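Local coordinates for lysyl oxidase (Pichia pastoris, PDB 1W7C), which is a copper- and topaquinone-containing amine oxidase that probably oxidises primary amines, including lysyl side chains, at residues Val86-Glu91 with Gly95-Leu100; Pro128-His133 with Gln178-Ala183. All coordinates share one frame; numbering follows the deposited sequence.

How the contacts relate
Contact 1 closes first along the chain, within the hairpin of strands 82-89 and 96-103; contact 2 follows, joining the loop after strand 126-128 to strand 170-180. Their centres lie about 15 Å apart, and the two touch directly. Strand 126-128 pairs with strand 96-103, which brings P128-H133 to the edge of the hairpin: G95 O and F129 N, 3.1 Å apart, probably form a hydrogen bond, and F97 CE1 packs on G132 CA. Contact 2 thus carries the connection from the sheet of contact 1 to a second antiparallel sheet, in which strand 170-180 is outermost within this chain. Both contacts lie away from the copper and calcium sites.

Contact 1: Val86-Glu91 with Gly95-Leu100; sequences VVYFGE and GYFEEL
V87 with E98 and F89 with Y96 are the hydrogen-bonded pairs of an antiparallel beta hairpin, whose strand segments run at 148° to each other with axes 4.6 Å apart at closest approach. Each pair is tied by two bonds, the shortest from E98 N to V87 O (2.8 Å). This hairpin belongs to the copper amine oxidase N2 region. On the face that carries V86, Y88, F97 and E99, Y88 turns its ring edge to the face of F97 in a T-shaped pair, CD1 over the centre of the F97 ring, centroids 4.9 Å apart and planes at 61°. A first torsion of 179° swings the Y88 ring away from its own N, alongside the neighbouring strand, and its OH passes G95 CA at 3.5 Å before hydrogen bonding to F50 O. The approach is this close because G95 has no CB on that side. V86 CG2 rests beside CG of E99, and the E99 carboxylate is held by R84, Y119 and N120. The other face carries V87, F89, Y96 and E98. There the F89 ring meets E98 CB and L100 CD1 at its edge, while V87 CG1 sits over one of its faces, toward the rim. The E98 carboxylate is taken by S125 and K126. Y96 leans back over F89, and F89 CB makes a CH-pi contact with its ring, 4.2 Å from the Y96 centroid.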
loop_
_atom_site.group_PDB
_atom_site.type_symbol
_atom_site.label_atom_id
_atom_site.label_comp_id
_atom_site.label_asym_id
_atom_site.label_seq_id
_atom_site.Cartn_x
_atom_site.Cartn_y
_atom_site.Cartn_z
ATOM N N VAL A 86 -30.476 9.514 23.778
ATOM C CA VAL A 86 -29.874 10.727 24.301
ATOM C C VAL A 86 -30.967 11.792 24.201
ATOM O O VAL A 86 -31.518 12.043 23.108
ATOM C CB VAL A 86 -28.601 11.139 23.533
ATOM C CG1 VAL A 86 -27.981 12.370 24.165
ATOM C CG2 VAL A 86 -27.602 9.953 23.455
ATOM N N VAL A 87 -31.239 12.430 25.351
ATOM C CA VAL A 87 -32.322 13.381 25.509
ATOM C C VAL A 87 -31.703 14.637 26.126
ATOM O O VAL A 87 -30.956 14.568 27.107
ATOM C CB VAL A 87 -33.431 12.821 26.419
ATOM C CG1 VAL A 87 -34.563 13.832 26.626
ATOM C CG2 VAL A 87 -33.960 11.488 25.873
ATOM N N TYR A 88 -32.027 15.792 25.558
ATOM C CA TYR A 88 -31.685 17.048 26.205
ATOM C C TYR A 88 -32.761 17.415 27.203
ATOM O O TYR A 88 -33.937 17.429 26.867
ATOM C CB TYR A 88 -31.520 18.171 25.188
ATOM C CG TYR A 88 -31.189 19.469 25.875
ATOM C CD1 TYR A 88 -29.913 19.708 26.381
ATOM C CD2 TYR A 88 -32.174 20.428 26.110
ATOM C CE1 TYR A 88 -29.619 20.877 27.049
ATOM C CE2 TYR A 88 -31.865 21.596 26.767
ATOM C CZ TYR A 88 -30.600 21.809 27.248
ATOM O OH TYR A 88 -30.282 22.985 27.883
ATOM N N PHE A 89 -32.336 17.668 28.431
ATOM C CA PHE A 89 -33.219 18.186 29.474
ATOM C C PHE A 89 -32.873 19.620 29.844
ATOM O O PHE A 89 -31.831 19.872 30.481
ATOM C CB PHE A 89 -33.146 17.321 30.726
ATOM C CG PHE A 89 -33.740 15.951 30.544
ATOM C CD1 PHE A 89 -32.927 14.869 30.269
ATOM C CD2 PHE A 89 -35.108 15.753 30.597
ATOM C CE1 PHE A 89 -33.452 13.619 30.082
ATOM C CE2 PHE A 89 -35.645 14.489 30.428
ATOM C CZ PHE A 89 -34.805 13.416 30.177
ATOM N N GLY A 90 -33.788 20.539 29.505
ATOM C CA GLY A 90 -33.643 21.939 29.826
ATOM C C GLY A 90 -34.620 22.441 30.874
ATOM O O GLY A 90 -34.515 23.576 31.277
ATOM N N GLU A 91 -35.520 21.581 31.345
ATOM C CA GLU A 91 -36.568 21.986 32.270
ATOM C C GLU A 91 -36.049 22.372 33.650
ATOM O O GLU A 91 -36.758 23.023 34.422
ATOM C CB GLU A 91 -37.615 20.861 32.414
ATOM C CG GLU A 91 -37.088 19.610 33.129
ATOM C CD GLU A 91 -38.151 18.576 33.406
ATOM O OE1 GLU A 91 -39.084 18.449 32.590
ATOM O OE2 GLU A 91 -38.033 17.880 34.445
ATOM N N GLY A 95 -29.244 23.061 32.224
ATOM C CA GLY A 95 -29.468 22.127 31.148
ATOM C C GLY A 95 -28.357 21.115 31.014
ATOM O O GLY A 95 -27.206 21.379 31.371
ATOM N N TYR A 96 -28.726 19.945 30.506
ATOM C CA TYR A 96 -27.759 18.891 30.233
ATOM C C TYR A 96 -28.357 17.914 29.258
ATOM O O TYR A 96 -29.572 17.817 29.152
ATOM C CB TYR A 96 -27.364 18.176 31.540
ATOM C CG TYR A 96 -28.537 17.648 32.325
ATOM C CD1 TYR A 96 -29.048 16.379 32.073
ATOM C CD2 TYR A 96 -29.151 18.416 33.289
ATOM C CE1 TYR A 96 -30.139 15.892 32.779
ATOM C CE2 TYR A 96 -30.239 17.947 33.985
ATOM C CZ TYR A 96 -30.730 16.684 33.737
ATOM O OH TYR A 96 -31.822 16.220 34.435
ATOM N N PHE A 97 -27.498 17.194 28.549
ATOM C CA PHE A 97 -27.914 16.017 27.803
ATOM C C PHE A 97 -27.769 14.811 28.717
ATOM O O PHE A 97 -26.811 14.737 29.485
ATOM C CB PHE A 97 -27.041 15.825 26.541
ATOM C CG PHE A 97 -27.111 16.963 25.576
ATOM C CD1 PHE A 97 -26.400 18.137 25.794
ATOM C CD2 PHE A 97 -27.942 16.881 24.465
ATOM C CE1 PHE A 97 -26.526 19.190 24.905
ATOM C CE2 PHE A 97 -28.027 17.905 23.564
ATOM C CZ PHE A 97 -27.343 19.071 23.801
ATOM N N GLU A 98 -28.699 13.864 28.637
ATOM C CA GLU A 98 -28.556 12.639 29.383
ATOM C C GLU A 98 -28.766 11.434 28.491
ATOM O O GLU A 98 -29.683 11.396 27.664
ATOM C CB GLU A 98 -29.464 12.581 30.619
ATOM C CG GLU A 98 -29.049 11.425 31.560
ATOM C CD GLU A 98 -29.673 11.466 32.931
ATOM O OE1 GLU A 98 -30.704 12.146 33.100
ATOM O OE2 GLU A 98 -29.155 10.741 33.827
ATOM N N GLU A 99 -27.890 10.448 28.673
ATOM C CA GLU A 99 -28.028 9.166 28.020
ATOM C C GLU A 99 -28.867 8.280 28.941
ATOM O O GLU A 99 -28.601 8.199 30.165
ATOM C CB GLU A 99 -26.630 8.567 27.775
ATOM C CG GLU A 99 -25.712 9.507 27.013
ATOM C CD GLU A 99 -24.403 8.886 26.566
ATOM O OE1 GLU A 99 -24.455 8.003 25.674
ATOM O OE2 GLU A 99 -23.375 9.285 27.125
ATOM N N LEU A 100 -29.858 7.631 28.339
ATOM C CA LEU A 100 -30.810 6.792 29.015
ATOM C C LEU A 100 -30.945 5.464 28.274
ATOM O O LEU A 100 -30.999 5.432 27.057
ATOM C CB LEU A 100 -32.191 7.481 29.073
ATOM C CG LEU A 100 -32.225 8.871 29.734
ATOM C CD1 LEU A 100 -33.597 9.478 29.482
ATOM C CD2 LEU A 100 -31.911 8.834 31.198
#

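Contact 2: Pro128-His133 with Gln178-Ala183; sequences PFEVGH and QLHDPA
E130 and V131 pack against the imidazole of H180, E130 with its CB over one ring face in a CH-pi contact, 3.8 Å from the H180 centroid. The trans first torsion of H180 (175°) carries the ring across to the loop, where V131 CG1 meets CD2 of H180 at 3.6 Å. E130 CG lies near H180 CE1; beyond it the chain bends (chi2 -49°), turning the carboxylate toward T187 OG1 and G217 N. H180 ND1 bonds to the same T187 hydroxyl, and one threonine thus serves both side chains. Replacing H180 with alanine removes the ring, and E130 CB and V131 CG1 would probably lose the surface they pack on, T187 one of its partners. Beside this packing, no direct hydrogen bond joins the segments; a water donates to E130 O at 2.8 Å and accepts from Q178 NE2 at 2.9 Å, while K142 holds the other end of that amide. E130 sits in the short 3-10 turn after strand 126-128, and H180 on strand 170-180, which pairs with strand 187-195; helix 136-150 follows the loop and supplies K142.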
loop_
_atom_site.group_PDB
_atom_site.type_symbol
_atom_site.label_atom_id
_atom_site.label_comp_id
_atom_site.label_asym_id
_atom_site.label_seq_id
_atom_site.Cartn_x
_atom_site.Cartn_y
_atom_site.Cartn_z
ATOM N N PRO A 128 -22.972 18.249 30.714
ATOM C CA PRO A 128 -23.413 19.628 30.976
ATOM C C PRO A 128 -23.606 20.453 29.701
ATOM O O PRO A 128 -22.859 20.310 28.725
ATOM C CB PRO A 128 -22.261 20.197 31.800
ATOM C CG PRO A 128 -21.645 19.035 32.440
ATOM C CD PRO A 128 -21.704 17.935 31.411
ATOM N N PHE A 129 -24.557 21.381 29.746
ATOM C CA PHE A 129 -24.825 22.274 28.634
ATOM C C PHE A 129 -23.551 22.914 28.065
ATOM O O PHE A 129 -23.381 22.975 26.853
ATOM C CB PHE A 129 -25.791 23.382 29.077
ATOM C CG PHE A 129 -26.126 24.350 27.973
ATOM C CD1 PHE A 129 -27.119 24.047 27.049
ATOM C CD2 PHE A 129 -25.431 25.556 27.846
ATOM C CE1 PHE A 129 -27.415 24.909 26.045
ATOM C CE2 PHE A 129 -25.743 26.428 26.837
ATOM C CZ PHE A 129 -26.733 26.105 25.934
ATOM N N GLU A 130 -22.686 23.445 28.934
ATOM C CA GLU A 130 -21.502 24.168 28.460
ATOM C C GLU A 130 -20.626 23.349 27.519
ATOM O O GLU A 130 -20.025 23.931 26.633
ATOM C CB GLU A 130 -20.643 24.718 29.587
ATOM C CG GLU A 130 -21.283 25.855 30.388
ATOM C CD GLU A 130 -21.878 26.974 29.533
ATOM O OE1 GLU A 130 -22.995 27.422 29.833
ATOM O OE2 GLU A 130 -21.201 27.451 28.592
ATOM N N VAL A 131 -20.569 22.032 27.724
ATOM C CA VAL A 131 -19.743 21.127 26.916
ATOM C C VAL A 131 -20.642 20.209 26.067
ATOM O O VAL A 131 -20.257 19.121 25.650
ATOM C CB VAL A 131 -18.754 20.305 27.785
ATOM C CG1 VAL A 131 -17.721 21.194 28.425
ATOM C CG2 VAL A 131 -19.459 19.460 28.825
ATOM N N GLY A 132 -21.831 20.691 25.783
ATOM C CA GLY A 132 -22.857 19.914 25.147
ATOM C C GLY A 132 -22.579 19.617 23.669
ATOM O O GLY A 132 -21.624 20.114 23.057
ATOM N N HIS A 133 -23.417 18.774 23.097
ATOM C CA HIS A 133 -23.375 18.488 21.671
ATOM C C HIS A 133 -23.753 19.737 20.890
ATOM O O HIS A 133 -24.696 20.475 21.257
ATOM C CB HIS A 133 -24.345 17.363 21.347
ATOM C CG HIS A 133 -24.298 16.919 19.924
ATOM N ND1 HIS A 133 -23.162 16.418 19.343
ATOM C CD2 HIS A 133 -25.233 16.959 18.951
ATOM C CE1 HIS A 133 -23.413 16.132 18.076
ATOM N NE2 HIS A 133 -24.649 16.492 17.804
ATOM N N GLN A 178 -15.806 24.118 20.240
ATOM C CA GLN A 178 -15.903 25.247 21.169
ATOM C C GLN A 178 -14.854 25.108 22.266
ATOM O O GLN A 178 -14.285 24.013 22.446
ATOM C CB GLN A 178 -17.335 25.290 21.752
ATOM C CG GLN A 178 -18.420 25.484 20.680
ATOM C CD GLN A 178 -19.811 25.361 21.204
ATOM O OE1 GLN A 178 -20.749 25.581 20.451
ATOM N NE2 GLN A 178 -19.961 25.003 22.485
ATOM N N LEU A 179 -14.588 26.207 22.971
ATOM C CA LEU A 179 -13.549 26.277 23.989
ATOM C C LEU A 179 -14.149 26.647 25.359
ATOM O O LEU A 179 -14.258 27.828 25.726
ATOM C CB LEU A 179 -12.479 27.280 23.562
ATOM C CG LEU A 179 -11.691 26.838 22.314
ATOM C CD1 LEU A 179 -10.943 28.041 21.729
ATOM C CD2 LEU A 179 -10.714 25.718 22.615
ATOM N N HIS A 180 -14.501 25.622 26.124
ATOM C CA HIS A 180 -15.003 25.792 27.475
ATOM C C HIS A 180 -13.861 25.631 28.454
ATOM O O HIS A 180 -13.054 24.701 28.385
ATOM C CB HIS A 180 -16.112 24.776 27.793
ATOM C CG HIS A 180 -16.570 24.832 29.214
ATOM N ND1 HIS A 180 -17.281 25.903 29.713
ATOM C CD2 HIS A 180 -16.355 23.998 30.267
ATOM C CE1 HIS A 180 -17.523 25.711 31.004
ATOM N NE2 HIS A 180 -16.969 24.564 31.368
ATOM N N ASP A 181 -13.794 26.575 29.373
ATOM C CA ASP A 181 -12.714 26.620 30.358
ATOM C C ASP A 181 -13.313 26.240 31.719
ATOM O O ASP A 181 -14.023 27.047 32.314
ATOM C CB ASP A 181 -12.099 28.021 30.425
ATOM C CG ASP A 181 -10.936 28.102 31.341
ATOM O OD1 ASP A 181 -10.724 27.202 32.184
ATOM O OD2 ASP A 181 -10.188 29.089 31.330
ATOM N N PRO A 182 -13.057 25.032 32.221
ATOM C CA PRO A 182 -13.652 24.638 33.505
ATOM C C PRO A 182 -13.199 25.493 34.679
ATOM O O PRO A 182 -13.891 25.543 35.698
ATOM C CB PRO A 182 -13.193 23.176 33.696
ATOM C CG PRO A 182 -12.638 22.731 32.403
ATOM C CD PRO A 182 -12.283 23.936 31.611
ATOM N N ALA A 183 -12.055 26.151 34.568
ATOM C CA ALA A 183 -11.578 26.948 35.663
ATOM C C ALA A 183 -12.380 28.225 35.868
ATOM O O ALA A 183 -12.539 28.664 37.007
ATOM C CB ALA A 183 -10.083 27.256 35.519
HETATM O O HOH W 1 -18.195 23.943 24.541
HETATM O O HOH W 2 -21.785 25.310 24.862
#